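Local coordinates for hydrogenase-specific maturation endopeptidase (Thermococcus kodakarensis, PDB 5IJA), which probably acts as an endopeptidase that matures [NiFe] hydrogenase, and so as an enzyme activator, at residues M1-M13 against R24-T38. Residues are numbered along the deposited sequence; the frame is centred on the assembly and turned at random.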
# COMPACT_ATOMS: atom_id res chain seq x y z
N MET A 1 3.83 0.98 -20.23
CA MET A 1 3.60 1.20 -18.80
C MET A 1 3.53 -0.11 -18.02
O MET A 1 2.60 -0.91 -18.18
CB MET A 1 2.31 1.98 -18.59
CG MET A 1 2.09 2.38 -17.14
SD MET A 1 3.47 3.36 -16.55
CE MET A 1 3.46 4.72 -17.72
N ARG A 2 4.53 -0.34 -17.17
CA ARG A 2 4.57 -1.54 -16.34
C ARG A 2 4.43 -1.13 -14.90
O ARG A 2 5.14 -0.25 -14.44
CB ARG A 2 5.86 -2.32 -16.55
CG ARG A 2 5.87 -3.15 -17.82
CD ARG A 2 7.20 -3.84 -18.00
NE ARG A 2 8.32 -2.91 -17.96
CZ ARG A 2 9.32 -2.98 -17.08
NH1 ARG A 2 9.33 -3.95 -16.17
NH2 ARG A 2 10.30 -2.09 -17.11
N VAL A 3 3.52 -1.78 -14.19
CA VAL A 3 3.13 -1.35 -12.86
C VAL A 3 3.50 -2.39 -11.82
O VAL A 3 3.33 -3.59 -12.03
CB VAL A 3 1.60 -1.06 -12.81
CG1 VAL A 3 1.19 -0.47 -11.47
CG2 VAL A 3 1.21 -0.10 -13.95
N LEU A 4 4.08 -1.94 -10.70
CA LEU A 4 4.38 -2.84 -9.58
C LEU A 4 3.52 -2.46 -8.38
O LEU A 4 3.42 -1.29 -8.04
CB LEU A 4 5.86 -2.77 -9.21
CG LEU A 4 6.34 -3.47 -7.93
CD1 LEU A 4 6.06 -4.98 -7.94
CD2 LEU A 4 7.81 -3.21 -7.73
N ILE A 5 2.89 -3.45 -7.76
CA ILE A 5 2.06 -3.20 -6.58
C ILE A 5 2.82 -3.63 -5.33
O ILE A 5 3.34 -4.73 -5.29
CB ILE A 5 0.72 -3.93 -6.70
CG1 ILE A 5 -0.09 -3.34 -7.87
CG2 ILE A 5 -0.05 -3.87 -5.39
CD1 ILE A 5 -1.25 -4.19 -8.30
N LEU A 6 2.92 -2.74 -4.35
CA LEU A 6 3.57 -3.04 -3.08
C LEU A 6 2.52 -3.14 -2.00
O LEU A 6 1.87 -2.15 -1.68
CB LEU A 6 4.58 -1.96 -2.70
CG LEU A 6 5.68 -1.63 -3.71
CD1 LEU A 6 6.65 -0.63 -3.10
CD2 LEU A 6 6.38 -2.90 -4.15
N ALA A 7 2.34 -4.33 -1.43
CA ALA A 7 1.36 -4.50 -0.37
C ALA A 7 2.07 -4.44 0.97
O ALA A 7 3.00 -5.21 1.21
CB ALA A 7 0.62 -5.82 -0.53
N LEU A 8 1.59 -3.56 1.85
CA LEU A 8 2.19 -3.33 3.16
C LEU A 8 1.22 -3.75 4.22
O LEU A 8 0.02 -3.82 3.97
CB LEU A 8 2.55 -1.85 3.39
CG LEU A 8 3.22 -0.98 2.32
CD1 LEU A 8 3.82 0.28 2.92
CD2 LEU A 8 4.25 -1.74 1.54
N GLY A 9 1.73 -4.01 5.42
CA GLY A 9 0.88 -4.31 6.56
C GLY A 9 1.33 -5.52 7.35
O GLY A 9 2.35 -6.14 7.05
N ASN A 10 0.57 -5.83 8.40
CA ASN A 10 0.81 -6.99 9.24
C ASN A 10 -0.48 -7.79 9.32
O ASN A 10 -1.49 -7.33 9.87
CB ASN A 10 1.28 -6.56 10.63
CG ASN A 10 1.59 -7.75 11.54
OD1 ASN A 10 1.50 -8.92 11.14
ND2 ASN A 10 1.97 -7.44 12.78
N GLU A 11 -0.45 -8.99 8.76
CA GLU A 11 -1.64 -9.81 8.66
C GLU A 11 -2.14 -10.31 10.01
O GLU A 11 -3.30 -10.69 10.16
CB GLU A 11 -1.37 -10.99 7.74
CG GLU A 11 -2.61 -11.73 7.30
CD GLU A 11 -2.29 -13.08 6.71
OE1 GLU A 11 -3.24 -13.77 6.26
OE2 GLU A 11 -1.10 -13.45 6.69
N LEU A 12 -1.26 -10.31 11.00
CA LEU A 12 -1.63 -10.82 12.32
C LEU A 12 -2.31 -9.76 13.20
O LEU A 12 -2.57 -10.00 14.38
CB LEU A 12 -0.40 -11.38 13.02
CG LEU A 12 -0.07 -12.86 12.79
CD1 LEU A 12 0.20 -13.19 11.33
CD2 LEU A 12 1.10 -13.31 13.67
N MET A 13 -2.57 -8.58 12.65
CA MET A 13 -3.16 -7.51 13.45
C MET A 13 -4.47 -7.03 12.83
O MET A 13 -4.76 -5.83 12.80
CB MET A 13 -2.19 -6.33 13.60
CG MET A 13 -0.99 -6.65 14.47
SD MET A 13 -1.47 -7.31 16.08
CE MET A 13 -1.99 -5.81 16.92
N ARG A 24 -2.94 -9.87 -2.18
CA ARG A 24 -3.18 -11.27 -2.54
C ARG A 24 -4.29 -11.40 -3.58
O ARG A 24 -4.17 -12.19 -4.51
CB ARG A 24 -3.51 -12.09 -1.29
CG ARG A 24 -2.34 -12.18 -0.33
CD ARG A 24 -2.47 -13.35 0.64
NE ARG A 24 -1.42 -13.28 1.66
CZ ARG A 24 -1.64 -12.90 2.91
NH1 ARG A 24 -2.87 -12.58 3.30
NH2 ARG A 24 -0.63 -12.84 3.78
N ILE A 25 -5.35 -10.62 -3.46
CA ILE A 25 -6.41 -10.63 -4.47
C ILE A 25 -5.86 -10.21 -5.83
O ILE A 25 -6.15 -10.83 -6.84
CB ILE A 25 -7.58 -9.70 -4.10
CG1 ILE A 25 -8.32 -10.19 -2.86
CG2 ILE A 25 -8.58 -9.59 -5.25
CD1 ILE A 25 -9.36 -9.20 -2.35
N LEU A 26 -5.08 -9.14 -5.85
CA LEU A 26 -4.47 -8.69 -7.09
C LEU A 26 -3.48 -9.73 -7.65
O LEU A 26 -3.41 -9.92 -8.86
CB LEU A 26 -3.79 -7.34 -6.87
CG LEU A 26 -4.76 -6.20 -6.57
CD1 LEU A 26 -4.04 -5.05 -5.87
CD2 LEU A 26 -5.46 -5.73 -7.84
N ALA A 27 -2.74 -10.40 -6.77
CA ALA A 27 -1.78 -11.40 -7.20
C ALA A 27 -2.50 -12.58 -7.88
O ALA A 27 -2.07 -13.05 -8.94
CB ALA A 27 -0.93 -11.90 -6.02
N GLU A 28 -3.61 -13.01 -7.29
CA GLU A 28 -4.43 -14.08 -7.87
C GLU A 28 -4.98 -13.66 -9.22
O GLU A 28 -5.23 -14.51 -10.09
CB GLU A 28 -5.58 -14.46 -6.92
CG GLU A 28 -6.50 -15.53 -7.49
CD GLU A 28 -7.74 -15.76 -6.64
OE1 GLU A 28 -7.82 -15.18 -5.53
OE2 GLU A 28 -8.63 -16.53 -7.07
N LYS A 29 -5.15 -12.36 -9.42
CA LYS A 29 -5.68 -11.83 -10.68
C LYS A 29 -4.59 -11.61 -11.72
O LYS A 29 -4.87 -11.11 -12.81
CB LYS A 29 -6.41 -10.51 -10.47
CG LYS A 29 -7.81 -10.63 -9.93
CD LYS A 29 -8.45 -9.24 -9.88
CE LYS A 29 -9.87 -9.29 -9.32
NZ LYS A 29 -10.52 -7.97 -9.42
N GLY A 30 -3.35 -11.96 -11.37
CA GLY A 30 -2.24 -11.93 -12.32
C GLY A 30 -1.32 -10.72 -12.26
O GLY A 30 -0.35 -10.64 -13.00
N TYR A 31 -1.62 -9.77 -11.37
CA TYR A 31 -0.84 -8.54 -11.30
C TYR A 31 0.51 -8.77 -10.65
O TYR A 31 0.69 -9.72 -9.88
CB TYR A 31 -1.60 -7.46 -10.54
CG TYR A 31 -2.82 -6.96 -11.27
CD1 TYR A 31 -2.73 -5.91 -12.16
CD2 TYR A 31 -4.05 -7.56 -11.06
CE1 TYR A 31 -3.85 -5.45 -12.83
CE2 TYR A 31 -5.18 -7.11 -11.72
CZ TYR A 31 -5.07 -6.06 -12.60
OH TYR A 31 -6.20 -5.62 -13.25
N ASN A 32 1.44 -7.87 -10.94
CA ASN A 32 2.76 -7.95 -10.35
C ASN A 32 2.73 -7.36 -8.95
O ASN A 32 2.77 -6.14 -8.79
CB ASN A 32 3.79 -7.22 -11.23
CG ASN A 32 5.21 -7.32 -10.69
OD1 ASN A 32 5.48 -8.01 -9.71
ND2 ASN A 32 6.13 -6.61 -11.36
N VAL A 33 2.62 -8.23 -7.96
CA VAL A 33 2.51 -7.83 -6.56
C VAL A 33 3.68 -8.29 -5.71
O VAL A 33 4.00 -9.48 -5.67
CB VAL A 33 1.22 -8.38 -5.93
CG1 VAL A 33 1.12 -7.97 -4.45
CG2 VAL A 33 0.02 -7.91 -6.70
N LEU A 34 4.30 -7.35 -5.01
CA LEU A 34 5.31 -7.71 -4.02
C LEU A 34 4.73 -7.54 -2.64
O LEU A 34 4.29 -6.44 -2.26
CB LEU A 34 6.59 -6.86 -4.15
CG LEU A 34 7.61 -7.11 -3.03
CD1 LEU A 34 8.26 -8.50 -3.17
CD2 LEU A 34 8.69 -6.01 -2.96
N GLU A 35 4.73 -8.61 -1.86
CA GLU A 35 4.28 -8.46 -0.49
C GLU A 35 5.44 -7.94 0.36
O GLU A 35 6.36 -8.67 0.74
CB GLU A 35 3.72 -9.78 0.05
CG GLU A 35 2.90 -9.60 1.31
CD GLU A 35 2.18 -10.87 1.76
OE1 GLU A 35 1.40 -11.45 0.96
OE2 GLU A 35 2.39 -11.28 2.91
N VAL A 36 5.42 -6.64 0.62
CA VAL A 36 6.48 -6.00 1.38
C VAL A 36 6.29 -6.26 2.87
O VAL A 36 7.25 -6.48 3.60
CB VAL A 36 6.51 -4.48 1.12
CG1 VAL A 36 7.41 -3.76 2.12
CG2 VAL A 36 6.92 -4.20 -0.32
N GLY A 37 5.04 -6.22 3.32
CA GLY A 37 4.75 -6.34 4.73
C GLY A 37 5.28 -5.16 5.50
O GLY A 37 4.73 -4.06 5.43
N THR A 38 6.37 -5.38 6.25
CA THR A 38 6.98 -4.31 7.03
C THR A 38 8.46 -4.14 6.70
O THR A 38 9.19 -3.50 7.45
CB THR A 38 6.85 -4.57 8.56
OG1 THR A 38 7.42 -5.85 8.87
CG2 THR A 38 5.39 -4.54 9.00
O HOH W 1 0.90 -5.30 -12.14
O HOH W 2 5.25 -5.40 -13.53
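E11 sends CG to the far side of its CA-CB bond from the backbone N (chi1 -167°) and stays extended beyond, carrying its carboxylate to R24, whose chain, straight from CG to NE, meets it at about a right angle. In this salt bridge R24 NH2 reaches E11 OE2 at 3.0 Å and NH1 reaches OE1 at 3.2 Å; both bonds are weak and bent, consistent with planes 49° apart. R24 NE also pairs with E35 OE1 at 3.4 Å. I5 swings CG1 anti to its carbonyl carbon (chi1 -65°) and runs on extended, bringing CD1 against L26 CD1 (3.8 Å) and Y31 CB; a branched aliphatic residue suits this packing between sheet and helix. On the other face, L6 CD2 meets L34 CB, and L8 CD2 lies against V36 CB at 3.6 Å.

Strands 3-8 and 33-37, parallel neighbours in a beta-alpha-beta crossover through helix 18-28, are joined by I5 N to N32 O, L34 N to I5 O and A7 N to L34 O. At a beta bulge A7 O accepts from V36 N (2.9 Å) and G37 N (3.1 Å); glycine suits position 37, where phi is positive. Two waters link V3 O to N32, whose OD1 bonds H46.

R24, set between two acidic groups, probably offsets the mutual repulsion of E11 and E35.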